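Local coordinates for amidohydrolase family protein (Acinetobacter baumannii, PDB 4I6K) that probably hydrolyses the lactone 2-pyrone-4,6-dicarboxylic acid and binds citric acid in the crystal, at residues A[70-75]-A[83-88]; A[202-207]-A[240-245]; A[229-234]-A[274-279]. All blocks are in the same frame, centred on the assembly; numbering follows the deposited sequence.

Contact 1 (A[70-75]-A[83-88]); sequences GVLVQP and QAMLNA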
ATOM      1  N   GLY A  70      10.970   5.959   2.540  1.00 43.40           N
ATOM      2  CA  GLY A  70       9.880   5.129   2.993  1.00 43.97           C
ATOM      3  C   GLY A  70       8.574   5.831   2.732  1.00 44.99           C
ATOM      4  O   GLY A  70       8.524   7.057   2.613  1.00 46.22           O
ATOM      5  N   VAL A  71       7.506   5.060   2.639  1.00 41.67           N
ATOM      6  CA  VAL A  71       6.216   5.666   2.445  1.00 41.87           C
ATOM      7  C   VAL A  71       5.283   5.291   3.562  1.00 42.12           C
ATOM      8  O   VAL A  71       4.945   4.116   3.738  1.00 44.39           O
ATOM      9  CB  VAL A  71       5.610   5.278   1.100  1.00 30.97           C
ATOM     10  CG1 VAL A  71       4.225   5.908   0.942  1.00 38.36           C
ATOM     11  CG2 VAL A  71       6.534   5.726  -0.023  1.00 42.16           C
ATOM     12  N   LEU A  72       4.868   6.302   4.316  1.00 42.45           N
ATOM     13  CA  LEU A  72       3.900   6.123   5.387  1.00 38.89           C
ATOM     14  C   LEU A  72       2.476   6.069   4.846  1.00 48.17           C
ATOM     15  O   LEU A  72       2.088   6.871   3.993  1.00 44.94           O
ATOM     16  CB  LEU A  72       4.039   7.245   6.405  1.00 44.30           C
ATOM     17  CG  LEU A  72       5.339   7.130   7.185  1.00 49.52           C
ATOM     18  CD1 LEU A  72       5.403   8.166   8.282  1.00 41.97           C
ATOM     19  CD2 LEU A  72       5.432   5.718   7.737  1.00 42.64           C
ATOM     20  N   VAL A  73       1.702   5.116   5.349  1.00 50.83           N
ATOM     21  CA  VAL A  73       0.328   4.934   4.912  1.00 45.98           C
ATOM     22  C   VAL A  73      -0.597   5.085   6.117  1.00 47.87           C
ATOM     23  O   VAL A  73      -0.290   4.589   7.201  1.00 50.88           O
ATOM     24  CB  VAL A  73       0.147   3.549   4.270  1.00 44.68           C
ATOM     25  CG1 VAL A  73      -1.314   3.241   4.055  1.00 39.68           C
ATOM     26  CG2 VAL A  73       0.907   3.476   2.967  1.00 40.13           C
ATOM     27  N   GLN A  74      -1.711   5.791   5.937  1.00 43.82           N
ATOM     28  CA  GLN A  74      -2.666   6.009   7.027  1.00 37.98           C
ATOM     29  C   GLN A  74      -3.353   4.703   7.414  1.00 46.60           C
ATOM     30  O   GLN A  74      -3.917   4.028   6.558  1.00 45.20           O
ATOM     31  CB  GLN A  74      -3.727   7.038   6.607  1.00 42.52           C
ATOM     32  CG  GLN A  74      -4.962   7.111   7.529  1.00 39.04           C
ATOM     33  CD  GLN A  74      -4.695   7.945   8.763  1.00 48.54           C
ATOM     34  OE1 GLN A  74      -3.546   8.198   9.099  1.00 45.78           O
ATOM     35  NE2 GLN A  74      -5.749   8.390   9.433  1.00 49.79           N
ATOM     36  N   PRO A  75      -3.325   4.353   8.713  1.00 50.25           N
ATOM     37  CA  PRO A  75      -3.887   3.098   9.196  1.00 44.26           C
ATOM     38  C   PRO A  75      -5.402   3.134   9.324  1.00 47.66           C
ATOM     39  O   PRO A  75      -5.974   4.165   9.649  1.00 44.45           O
ATOM     40  CB  PRO A  75      -3.255   2.931  10.582  1.00 47.08           C
ATOM     41  CG  PRO A  75      -2.232   4.023  10.710  1.00 49.50           C
ATOM     42  CD  PRO A  75      -2.639   5.096   9.780  1.00 46.05           C
ATOM     43  N   GLN A  83      -3.157  13.094  11.209  1.00 51.47           N
ATOM     44  CA  GLN A  83      -2.144  13.871  11.907  1.00 56.98           C
ATOM     45  C   GLN A  83      -0.881  13.154  12.361  1.00 53.63           C
ATOM     46  O   GLN A  83       0.199  13.698  12.232  1.00 48.92           O
ATOM     47  CB  GLN A  83      -2.760  14.575  13.107  1.00 58.51           C
ATOM     48  CG  GLN A  83      -3.407  15.875  12.756  1.00 71.59           C
ATOM     49  CD  GLN A  83      -2.434  16.862  12.192  1.00 78.65           C
ATOM     50  OE1 GLN A  83      -1.364  17.078  12.741  1.00 71.53           O
ATOM     51  NE2 GLN A  83      -2.800  17.475  11.090  1.00 81.35           N
ATOM     52  N   ALA A  84      -0.995  11.952  12.896  1.00 50.85           N
ATOM     53  CA  ALA A  84       0.223  11.235  13.302  1.00 48.90           C
ATOM     54  C   ALA A  84       1.188  11.081  12.126  1.00 49.05           C
ATOM     55  O   ALA A  84       2.377  11.385  12.238  1.00 52.69           O
ATOM     56  CB  ALA A  84      -0.118   9.884  13.887  1.00 41.51           C
ATOM     57  N   MET A  85       0.658  10.613  10.998  1.00 48.35           N
ATOM     58  CA  MET A  85       1.435  10.474   9.771  1.00 54.52           C
ATOM     59  C   MET A  85       1.990  11.808   9.254  1.00 53.06           C
ATOM     60  O   MET A  85       3.149  11.892   8.830  1.00 45.16           O
ATOM     61  CB  MET A  85       0.586   9.821   8.675  1.00 50.36           C
ATOM     62  CG  MET A  85       1.341   9.628   7.375  1.00 51.63           C
ATOM     63  SD  MET A  85       0.358   8.834   6.103  1.00 52.38           S
ATOM     64  CE  MET A  85      -0.950  10.035   5.908  1.00 35.03           C
ATOM     65  N   LEU A  86       1.149  12.841   9.257  1.00 41.53           N
ATOM     66  CA  LEU A  86       1.584  14.172   8.835  1.00 53.74           C
ATOM     67  C   LEU A  86       2.768  14.711   9.659  1.00 58.32           C
ATOM     68  O   LEU A  86       3.711  15.288   9.100  1.00 53.54           O
ATOM     69  CB  LEU A  86       0.409  15.147   8.867  1.00 49.40           C
ATOM     70  CG  LEU A  86      -0.593  14.927   7.725  1.00 51.74           C
ATOM     71  CD1 LEU A  86      -1.825  15.796   7.913  1.00 49.40           C
ATOM     72  CD2 LEU A  86       0.068  15.199   6.362  1.00 48.23           C
ATOM     73  N   ASN A  87       2.722  14.511  10.975  1.00 46.29           N
ATOM     74  CA  ASN A  87       3.821  14.938  11.850  1.00 58.67           C
ATOM     75  C   ASN A  87       5.118  14.174  11.602  1.00 54.07           C
ATOM     76  O   ASN A  87       6.209  14.749  11.642  1.00 52.04           O
ATOM     77  CB  ASN A  87       3.410  14.841  13.322  1.00 64.54           C
ATOM     78  CG  ASN A  87       2.363  15.876  13.702  1.00 75.35           C
ATOM     79  OD1 ASN A  87       2.605  17.080  13.611  1.00 88.83           O
ATOM     80  ND2 ASN A  87       1.191  15.412  14.122  1.00 74.12           N
ATOM     81  N   ALA A  88       4.986  12.882  11.318  1.00 52.10           N
ATOM     82  CA  ALA A  88       6.141  12.032  11.070  1.00 51.28           C
ATOM     83  C   ALA A  88       6.852  12.458   9.798  1.00 57.18           C
ATOM     84  O   ALA A  88       8.086  12.492   9.752  1.00 46.10           O
ATOM     85  CB  ALA A  88       5.715  10.567  10.978  1.00 48.73           C
TER
HETATM   86  O   HOH W   1      -2.142   9.280  11.175  1.00 42.36           O
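Met85 reaches from its helix across to the strand and lays its thioether against the backbone running from Leu72 to Gln74. Its chain leaves fully extended, with CG anti to the backbone N (chi1 -179°), and bends only at the last torsion (chi3 62°), where the methyl turns aside toward CB of Gln74. Along the way Met85 CG passes CB of Leu72 at 3.7 Å. The sulfur ends up over the peptide units, with Met85 SD 3.4 Å from Leu72 O and 3.7 Å from Gln74 N, in van der Waals contact with polar backbone atoms. One helical turn further on, Ala88 meets the CD1 branch of the leucine: Leu72 CD1 lies 3.6 Å from Ala88 CB. Leucine and methionine thus lie alongside each other, the leucine tip pointing to the later turn.

A polar bridge closes the other end. With its chain bent at chi2, Gln74 carries its amide to the side of the helix start, where a water donates to Gln74 OE1 at 2.7 Å while accepting from Met85 N, in the first turn, at 3.1 Å. Gln74 NE2 binds the carbonyls of Gly79 and Asn81, so both ends of the amide are engaged and its rotation is fixed.

This is the strand-to-helix half of a beta-alpha-beta unit in the family's barrel; strand segment 70-73 and helix segment 83-88 run nearly antiparallel, at 159°. Val73 turns its CB away from the helix, and its side chain lies about 6 Å from the bound citric acid. Phe58 of helix 55-64 and Leu96 of strand 96-100 pack on Leu72, while Ile119 of strand 119-125 touches Met85.

Contact 2 (A[202-207]-A[240-245]); sequences LNVKQH and LHKLIW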
ATOM      1  N   LEU A 202      -5.784  -6.051 -14.846  1.00 44.82           N
ATOM      2  CA  LEU A 202      -4.586  -5.253 -14.662  1.00 51.35           C
ATOM      3  C   LEU A 202      -4.130  -4.674 -15.992  1.00 55.07           C
ATOM      4  O   LEU A 202      -4.100  -5.379 -17.018  1.00 56.68           O
ATOM      5  CB  LEU A 202      -3.467  -6.096 -14.057  1.00 42.43           C
ATOM      6  CG  LEU A 202      -3.652  -6.583 -12.622  1.00 51.68           C
ATOM      7  CD1 LEU A 202      -2.546  -7.566 -12.278  1.00 43.34           C
ATOM      8  CD2 LEU A 202      -3.650  -5.409 -11.653  1.00 49.15           C
ATOM      9  N   ASN A 203      -3.773  -3.393 -15.975  1.00 52.01           N
ATOM     10  CA  ASN A 203      -3.254  -2.747 -17.178  1.00 51.77           C
ATOM     11  C   ASN A 203      -1.860  -2.205 -16.933  1.00 51.83           C
ATOM     12  O   ASN A 203      -1.638  -1.446 -15.989  1.00 47.98           O
ATOM     13  CB  ASN A 203      -4.191  -1.635 -17.654  1.00 44.67           C
ATOM     14  CG  ASN A 203      -3.844  -1.144 -19.031  1.00 51.29           C
ATOM     15  OD1 ASN A 203      -2.761  -0.585 -19.243  1.00 46.81           O
ATOM     16  ND2 ASN A 203      -4.757  -1.351 -19.990  1.00 40.86           N
ATOM     17  N   VAL A 204      -0.928  -2.532 -17.798  1.00 50.63           N
ATOM     18  CA  VAL A 204       0.444  -2.170 -17.565  1.00 51.42           C
ATOM     19  C   VAL A 204       0.580  -0.656 -17.525  1.00 53.06           C
ATOM     20  O   VAL A 204       1.531  -0.133 -17.004  1.00 51.15           O
ATOM     21  CB  VAL A 204       1.390  -2.812 -18.584  1.00 48.93           C
ATOM     22  CG1 VAL A 204       1.217  -2.207 -19.932  1.00 51.74           C
ATOM     23  CG2 VAL A 204       2.795  -2.703 -18.128  1.00 46.41           C
ATOM     24  N   LYS A 205      -0.374   0.038 -18.105  1.00 48.81           N
ATOM     25  CA  LYS A 205      -0.300   1.499 -18.220  1.00 55.54           C
ATOM     26  C   LYS A 205      -0.863   2.223 -17.007  1.00 52.11           C
ATOM     27  O   LYS A 205      -0.804   3.451 -16.941  1.00 47.71           O
ATOM     28  CB  LYS A 205      -1.054   1.995 -19.461  1.00 60.13           C
ATOM     29  CG  LYS A 205      -0.285   1.924 -20.788  1.00 64.99           C
ATOM     30  CD  LYS A 205       0.897   2.881 -20.793  1.00 63.86           C
ATOM     31  CE  LYS A 205       0.834   3.834 -21.978  1.00 59.81           C
ATOM     32  NZ  LYS A 205       0.262   3.184 -23.188  1.00 71.76           N
ATOM     33  N   GLN A 206      -1.431   1.482 -16.059  1.00 52.00           N
ATOM     34  CA  GLN A 206      -2.067   2.142 -14.917  1.00 53.80           C
ATOM     35  C   GLN A 206      -1.836   1.531 -13.546  1.00 51.67           C
ATOM     36  O   GLN A 206      -1.784   2.256 -12.545  1.00 50.98           O
ATOM     37  CB  GLN A 206      -3.568   2.294 -15.119  1.00 44.03           C
ATOM     38  CG  GLN A 206      -4.227   2.929 -13.905  1.00 53.20           C
ATOM     39  CD  GLN A 206      -5.730   3.017 -14.037  1.00 46.81           C
ATOM     40  OE1 GLN A 206      -6.378   2.102 -14.554  1.00 37.94           O
ATOM     41  NE2 GLN A 206      -6.294   4.118 -13.572  1.00 46.61           N
ATOM     42  N   HIS A 207      -1.729   0.210 -13.488  1.00 41.54           N
ATOM     43  CA  HIS A 207      -1.731  -0.469 -12.194  1.00 47.57           C
ATOM     44  C   HIS A 207      -0.355  -0.833 -11.688  1.00 44.99           C
ATOM     45  O   HIS A 207       0.506  -1.220 -12.469  1.00 53.66           O
ATOM     46  CB  HIS A 207      -2.599  -1.717 -12.252  1.00 48.76           C
ATOM     47  CG  HIS A 207      -4.016  -1.431 -12.613  1.00 45.06           C
ATOM     48  ND1 HIS A 207      -4.524  -1.671 -13.871  1.00 55.47           N
ATOM     49  CD2 HIS A 207      -5.024  -0.893 -11.893  1.00 39.69           C
ATOM     50  CE1 HIS A 207      -5.794  -1.312 -13.903  1.00 49.78           C
ATOM     51  NE2 HIS A 207      -6.123  -0.835 -12.716  1.00 48.56           N
ATOM     52  N   LEU A 240       6.774  -6.354 -14.354  1.00 44.82           N
ATOM     53  CA  LEU A 240       7.995  -6.183 -13.555  1.00 45.44           C
ATOM     54  C   LEU A 240       8.299  -4.741 -13.133  1.00 48.76           C
ATOM     55  O   LEU A 240       8.825  -4.515 -12.043  1.00 47.00           O
ATOM     56  CB  LEU A 240       9.214  -6.727 -14.305  1.00 47.81           C
ATOM     57  CG  LEU A 240      10.407  -6.944 -13.386  1.00 48.90           C
ATOM     58  CD1 LEU A 240       9.996  -7.901 -12.248  1.00 44.01           C
ATOM     59  CD2 LEU A 240      11.583  -7.481 -14.183  1.00 53.55           C
ATOM     60  N   HIS A 241       8.003  -3.773 -13.999  1.00 48.85           N
ATOM     61  CA  HIS A 241       8.347  -2.377 -13.713  1.00 48.38           C
ATOM     62  C   HIS A 241       7.208  -1.683 -12.991  1.00 45.20           C
ATOM     63  O   HIS A 241       7.272  -0.493 -12.679  1.00 48.87           O
ATOM     64  CB  HIS A 241       8.752  -1.632 -14.988  1.00 46.42           C
ATOM     65  CG  HIS A 241       9.921  -2.254 -15.675  1.00 56.58           C
ATOM     66  ND1 HIS A 241      11.171  -1.678 -15.682  1.00 58.48           N
ATOM     67  CD2 HIS A 241      10.045  -3.437 -16.324  1.00 57.48           C
ATOM     68  CE1 HIS A 241      12.011  -2.467 -16.330  1.00 53.81           C
ATOM     69  NE2 HIS A 241      11.353  -3.540 -16.730  1.00 47.27           N
ATOM     70  N   LYS A 242       6.177  -2.455 -12.692  1.00 43.24           N
ATOM     71  CA  LYS A 242       5.036  -1.935 -11.974  1.00 43.94           C
ATOM     72  C   LYS A 242       5.028  -2.451 -10.534  1.00 43.78           C
ATOM     73  O   LYS A 242       4.089  -2.212  -9.775  1.00 45.92           O
ATOM     74  CB  LYS A 242       3.752  -2.338 -12.701  1.00 47.35           C
ATOM     75  CG  LYS A 242       3.747  -2.001 -14.200  1.00 47.23           C
ATOM     76  CD  LYS A 242       4.142  -0.548 -14.489  1.00 42.12           C
ATOM     77  CE  LYS A 242       3.219   0.460 -13.765  1.00 45.93           C
ATOM     78  NZ  LYS A 242       1.809   0.520 -14.292  1.00 38.87           N
ATOM     79  N   LEU A 243       6.084  -3.159 -10.160  1.00 43.41           N
ATOM     80  CA  LEU A 243       6.112  -3.808  -8.859  1.00 45.91           C
ATOM     81  C   LEU A 243       6.924  -3.009  -7.858  1.00 45.56           C
ATOM     82  O   LEU A 243       8.000  -2.512  -8.179  1.00 54.55           O
ATOM     83  CB  LEU A 243       6.686  -5.215  -8.980  1.00 39.19           C
ATOM     84  CG  LEU A 243       5.897  -6.176  -9.879  1.00 49.91           C
ATOM     85  CD1 LEU A 243       6.518  -7.583  -9.845  1.00 36.51           C
ATOM     86  CD2 LEU A 243       4.419  -6.199  -9.471  1.00 39.45           C
ATOM     87  N   ILE A 244       6.396  -2.881  -6.646  1.00 45.33           N
ATOM     88  CA  ILE A 244       7.140  -2.245  -5.561  1.00 47.47           C
ATOM     89  C   ILE A 244       7.028  -3.042  -4.255  1.00 47.93           C
ATOM     90  O   ILE A 244       6.115  -3.862  -4.086  1.00 51.43           O
ATOM     91  CB  ILE A 244       6.773  -0.734  -5.355  1.00 42.05           C
ATOM     92  CG1 ILE A 244       5.310  -0.546  -4.947  1.00 49.47           C
ATOM     93  CG2 ILE A 244       7.112   0.096  -6.606  1.00 44.71           C
ATOM     94  CD1 ILE A 244       4.368  -0.367  -6.110  1.00 61.32           C
ATOM     95  N   TRP A 245       7.976  -2.818  -3.347  1.00 53.09           N
ATOM     96  CA  TRP A 245       8.002  -3.549  -2.078  1.00 54.49           C
ATOM     97  C   TRP A 245       7.746  -2.690  -0.846  1.00 50.78           C
ATOM     98  O   TRP A 245       8.089  -1.507  -0.811  1.00 48.45           O
ATOM     99  CB  TRP A 245       9.336  -4.266  -1.884  1.00 50.16           C
ATOM    100  CG  TRP A 245       9.386  -5.036  -0.601  1.00 53.40           C
ATOM    101  CD1 TRP A 245       8.870  -6.277  -0.368  1.00 46.80           C
ATOM    102  CD2 TRP A 245       9.968  -4.604   0.630  1.00 49.25           C
ATOM    103  NE1 TRP A 245       9.106  -6.650   0.932  1.00 43.59           N
ATOM    104  CE2 TRP A 245       9.785  -5.640   1.563  1.00 53.69           C
ATOM    105  CE3 TRP A 245      10.642  -3.444   1.032  1.00 58.29           C
ATOM    106  CZ2 TRP A 245      10.248  -5.550   2.874  1.00 52.77           C
ATOM    107  CZ3 TRP A 245      11.100  -3.357   2.341  1.00 58.10           C
ATOM    108  CH2 TRP A 245      10.898  -4.400   3.241  1.00 52.38           C
TER
HETATM  109  O   HOH W   2       0.965   3.409 -14.365  1.00 55.82           O
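A single ammonium group, that of Lys242, donates to two backbone carbonyls of the 202-207 loop at once: Lys242 NZ is 2.8 Å from Val204 O and 2.8 Å from His207 O. Neither bond follows a lone pair. In each the nitrogen stands above the carbonyl plane, 53° out of it at Val204 and 54° at His207. The lysine chain gets there by curling rather than reaching, bent at chi2, chi3 and chi4, which brings Lys242 CE to 3.4 Å from His207 O. A water accepts from Lys242 NZ at 3.0 Å and donates weakly to Lys205 O, and Trp208 adds a cation-pi contact.

The site sits where the loop after helix 193-201 enters strand 207-210, beside strand 243-244, the last two neighbours in the parallel strand order of this alpha/beta barrel. Backbone hydrogen bonds of Ile209 with Lys242 and Ile244 join the strands here. The loop itself is held by an Asx turn, Asn203 OD1 accepting from Lys205 N on a lone pair at 2.7 Å, while Asn203 O takes Gln206 N and His207 N. Val204 crosses the lysine at about a right angle, its CG2 4.1 Å from Lys242 CG.

Contact 3 (A[229-234]-A[274-279]); sequences QAYNIF and KHEQCL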
ATOM      1  N   GLN A 229       4.185 -17.403  -6.315  1.00 43.32           N
ATOM      2  CA  GLN A 229       3.378 -17.644  -7.500  1.00 52.02           C
ATOM      3  C   GLN A 229       2.839 -16.337  -8.071  1.00 48.83           C
ATOM      4  O   GLN A 229       2.904 -16.090  -9.280  1.00 48.50           O
ATOM      5  CB  GLN A 229       2.193 -18.531  -7.152  1.00 54.32           C
ATOM      6  CG  GLN A 229       2.534 -19.965  -6.820  1.00 67.09           C
ATOM      7  CD  GLN A 229       1.290 -20.821  -6.760  1.00 63.91           C
ATOM      8  OE1 GLN A 229       0.624 -21.032  -7.779  1.00 60.10           O
ATOM      9  NE2 GLN A 229       0.952 -21.301  -5.562  1.00 56.16           N
ATOM     10  N   ALA A 230       2.273 -15.516  -7.190  1.00 57.76           N
ATOM     11  CA  ALA A 230       1.694 -14.235  -7.590  1.00 46.41           C
ATOM     12  C   ALA A 230       2.762 -13.412  -8.285  1.00 47.75           C
ATOM     13  O   ALA A 230       2.526 -12.850  -9.347  1.00 50.23           O
ATOM     14  CB  ALA A 230       1.134 -13.502  -6.387  1.00 45.84           C
ATOM     15  N   TYR A 231       3.948 -13.367  -7.687  1.00 53.11           N
ATOM     16  CA  TYR A 231       5.076 -12.671  -8.293  1.00 52.25           C
ATOM     17  C   TYR A 231       5.360 -13.177  -9.703  1.00 51.76           C
ATOM     18  O   TYR A 231       5.468 -12.384 -10.646  1.00 55.62           O
ATOM     19  CB  TYR A 231       6.328 -12.799  -7.420  1.00 50.46           C
ATOM     20  CG  TYR A 231       7.550 -12.087  -7.985  1.00 61.08           C
ATOM     21  CD1 TYR A 231       7.625 -10.684  -8.002  1.00 46.79           C
ATOM     22  CD2 TYR A 231       8.629 -12.808  -8.500  1.00 50.13           C
ATOM     23  CE1 TYR A 231       8.734 -10.021  -8.515  1.00 50.63           C
ATOM     24  CE2 TYR A 231       9.751 -12.149  -9.017  1.00 61.80           C
ATOM     25  CZ  TYR A 231       9.795 -10.759  -9.025  1.00 42.96           C
ATOM     26  OH  TYR A 231      10.898 -10.102  -9.527  1.00 66.03           O
ATOM     27  N   ASN A 232       5.477 -14.495  -9.852  1.00 53.97           N
ATOM     28  CA  ASN A 232       5.766 -15.076 -11.164  1.00 52.14           C
ATOM     29  C   ASN A 232       4.711 -14.693 -12.169  1.00 46.01           C
ATOM     30  O   ASN A 232       5.027 -14.305 -13.294  1.00 54.56           O
ATOM     31  CB  ASN A 232       5.859 -16.601 -11.098  1.00 58.29           C
ATOM     32  CG  ASN A 232       7.030 -17.082 -10.265  1.00 60.35           C
ATOM     33  OD1 ASN A 232       7.133 -18.265  -9.965  1.00 57.71           O
ATOM     34  ND2 ASN A 232       7.911 -16.165  -9.882  1.00 54.66           N
ATOM     35  N   ILE A 233       3.451 -14.812 -11.773  1.00 45.13           N
ATOM     36  CA  ILE A 233       2.357 -14.370 -12.637  1.00 48.37           C
ATOM     37  C   ILE A 233       2.567 -12.915 -13.086  1.00 49.32           C
ATOM     38  O   ILE A 233       2.599 -12.627 -14.277  1.00 50.91           O
ATOM     39  CB  ILE A 233       1.005 -14.549 -11.934  1.00 51.04           C
ATOM     40  CG1 ILE A 233       0.728 -16.038 -11.734  1.00 52.28           C
ATOM     41  CG2 ILE A 233      -0.124 -13.902 -12.722  1.00 48.40           C
ATOM     42  CD1 ILE A 233      -0.543 -16.327 -10.957  1.00 36.14           C
ATOM     43  N   PHE A 234       2.744 -12.005 -12.132  1.00 56.43           N
ATOM     44  CA  PHE A 234       3.032 -10.597 -12.447  1.00 52.90           C
ATOM     45  C   PHE A 234       4.137 -10.468 -13.496  1.00 57.45           C
ATOM     46  O   PHE A 234       4.040  -9.670 -14.434  1.00 46.80           O
ATOM     47  CB  PHE A 234       3.458  -9.833 -11.191  1.00 50.40           C
ATOM     48  CG  PHE A 234       2.454  -9.887 -10.068  1.00 50.37           C
ATOM     49  CD1 PHE A 234       1.119 -10.176 -10.322  1.00 49.47           C
ATOM     50  CD2 PHE A 234       2.843  -9.620  -8.754  1.00 42.37           C
ATOM     51  CE1 PHE A 234       0.188 -10.206  -9.282  1.00 49.13           C
ATOM     52  CE2 PHE A 234       1.920  -9.645  -7.711  1.00 41.23           C
ATOM     53  CZ  PHE A 234       0.593  -9.943  -7.979  1.00 47.71           C
ATOM     54  N   LYS A 274      18.713 -10.403  -8.351  1.00 57.22           N
ATOM     55  CA  LYS A 274      19.109  -9.104  -7.815  1.00 63.84           C
ATOM     56  C   LYS A 274      18.908  -7.931  -8.784  1.00 59.88           C
ATOM     57  O   LYS A 274      18.770  -6.784  -8.354  1.00 62.33           O
ATOM     58  CB  LYS A 274      20.553  -9.129  -7.286  1.00 67.84           C
ATOM     59  CG  LYS A 274      20.980  -7.786  -6.664  1.00 91.62           C
ATOM     60  CD  LYS A 274      22.499  -7.638  -6.514  1.00100.81           C
ATOM     61  CE  LYS A 274      22.915  -6.170  -6.314  1.00 96.59           C
ATOM     62  NZ  LYS A 274      22.831  -5.354  -7.570  1.00 77.67           N
ATOM     63  N   HIS A 275      18.901  -8.207 -10.083  1.00 59.44           N
ATOM     64  CA  HIS A 275      18.535  -7.184 -11.046  1.00 55.53           C
ATOM     65  C   HIS A 275      17.089  -6.781 -10.769  1.00 59.43           C
ATOM     66  O   HIS A 275      16.762  -5.593 -10.744  1.00 52.11           O
ATOM     67  CB  HIS A 275      18.669  -7.684 -12.487  1.00 60.81           C
ATOM     68  CG  HIS A 275      19.983  -8.343 -12.783  1.00 74.85           C
ATOM     69  ND1 HIS A 275      21.194  -7.701 -12.620  1.00 74.76           N
ATOM     70  CD2 HIS A 275      20.274  -9.583 -13.246  1.00 78.86           C
ATOM     71  CE1 HIS A 275      22.174  -8.520 -12.961  1.00 70.00           C
ATOM     72  NE2 HIS A 275      21.642  -9.668 -13.346  1.00 81.32           N
ATOM     73  N   GLU A 276      16.231  -7.780 -10.563  1.00 49.55           N
ATOM     74  CA  GLU A 276      14.826  -7.537 -10.260  1.00 51.16           C
ATOM     75  C   GLU A 276      14.623  -6.853  -8.906  1.00 55.36           C
ATOM     76  O   GLU A 276      13.724  -6.017  -8.736  1.00 46.32           O
ATOM     77  CB  GLU A 276      14.044  -8.836 -10.311  1.00 51.39           C
ATOM     78  CG  GLU A 276      13.979  -9.421 -11.696  1.00 48.73           C
ATOM     79  CD  GLU A 276      13.279 -10.762 -11.709  1.00 65.63           C
ATOM     80  OE1 GLU A 276      12.785 -11.176 -10.637  1.00 65.23           O
ATOM     81  OE2 GLU A 276      13.231 -11.406 -12.781  1.00 59.07           O
ATOM     82  N   GLN A 277      15.456  -7.212  -7.940  1.00 52.10           N
ATOM     83  CA  GLN A 277      15.423  -6.532  -6.657  1.00 56.26           C
ATOM     84  C   GLN A 277      15.741  -5.042  -6.835  1.00 57.05           C
ATOM     85  O   GLN A 277      15.123  -4.192  -6.198  1.00 60.88           O
ATOM     86  CB  GLN A 277      16.375  -7.196  -5.660  1.00 51.47           C
ATOM     87  CG  GLN A 277      15.940  -8.591  -5.175  1.00 59.40           C
ATOM     88  CD  GLN A 277      17.004  -9.264  -4.314  1.00 55.86           C
ATOM     89  OE1 GLN A 277      18.061  -8.690  -4.069  1.00 63.23           O
ATOM     90  NE2 GLN A 277      16.727 -10.478  -3.852  1.00 53.81           N
ATOM     91  N   CYS A 278      16.684  -4.728  -7.718  1.00 57.34           N
ATOM     92  CA  CYS A 278      17.034  -3.337  -7.973  0.50 61.33           C
ATOM     93  C   CYS A 278      15.856  -2.539  -8.552  1.00 62.05           C
ATOM     94  O   CYS A 278      15.590  -1.417  -8.114  1.00 61.66           O
ATOM     95  CB  CYS A 278      18.278  -3.244  -8.865  0.50 62.84           C
ATOM     96  SG  CYS A 278      19.827  -3.793  -8.057  0.50 66.06           S
ATOM     97  N   LEU A 279      15.144  -3.116  -9.515  1.00 60.46           N
ATOM     98  CA  LEU A 279      13.999  -2.434 -10.101  1.00 56.55           C
ATOM     99  C   LEU A 279      12.961  -2.211  -9.025  1.00 52.17           C
ATOM    100  O   LEU A 279      12.420  -1.115  -8.878  1.00 59.23           O
ATOM    101  CB  LEU A 279      13.377  -3.265 -11.219  1.00 55.43           C
ATOM    102  CG  LEU A 279      14.009  -3.290 -12.610  1.00 47.11           C
ATOM    103  CD1 LEU A 279      13.082  -4.051 -13.533  1.00 37.52           C
ATOM    104  CD2 LEU A 279      14.254  -1.885 -13.148  1.00 43.71           C
TER
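Tyr231 and Glu276 make the whole contact between segments 229-234 and 274-279, a phenol meeting a carboxylate; the nearest alpha carbons, those of these two residues, are 11.2 Å from each other. Tyr231 OH donates to Glu276 OE1. The modelled separation of 2.4 Å is very short for a hydrogen bond, and its exact value is doubtful at this resolution. The acceptor oxygen lies at the edge of the phenol ring and in its plane, with Glu276 OE1 3.4 Å from Tyr231 CZ, while the carboxylate is turned 55° from the ring. Beside the bond, Glu276 CB comes within 3.5 Å of Tyr231 OH, so the hydroxyl also rests against the root of the glutamate.

Both side chains point toward the opposite helix. Tyr231 holds CG anti to its backbone N (chi1 -180°), which sends the ring straight out from the helix, and the glutamate runs extended beyond CG to meet it. Further out, Lys235, one turn along the tyrosine's own helix, makes a salt bridge with Glu276 OE2. The carboxylate is therefore gripped twice by the same helix, and the lysine probably helps it keep its negative charge. On the glutamate side, Asp273 OD1 accepts from His275 N and, weakly, from Glu276 N at the start of helix 274-289.

Helix 222-237 packs against strand 243-244, and helix 274-289 reaches the same strand further along, through Asn284 and Pro285. Hydrophobic neighbours seat the tyrosine between the two helices: Ile270 of helix 260-270, Val271, Leu240, and Leu243 of strand 243-244.

Overall arrangement
From the N terminus, contact 1 closes first: seven residues separate segments 70-75 and 83-88, on the way from strand 69-73 to helix 83-91. Contacts 2 and 3 are longer in range. Contact 2 joins the loop before strand 207-210 to the residues entering strand 243-244; contact 3 joins helix 222-237 to helix 274-289. Their loops cross, since segment 229-234 opens contact 3 before segment 240-245 completes contact 2. They also touch physically, His241 packing on Leu279, with centres 11 Å apart. Contact 1 lies on the opposite side of the chain's centre, 24 Å from contact 2 between centres, though both reach the same parallel sheet.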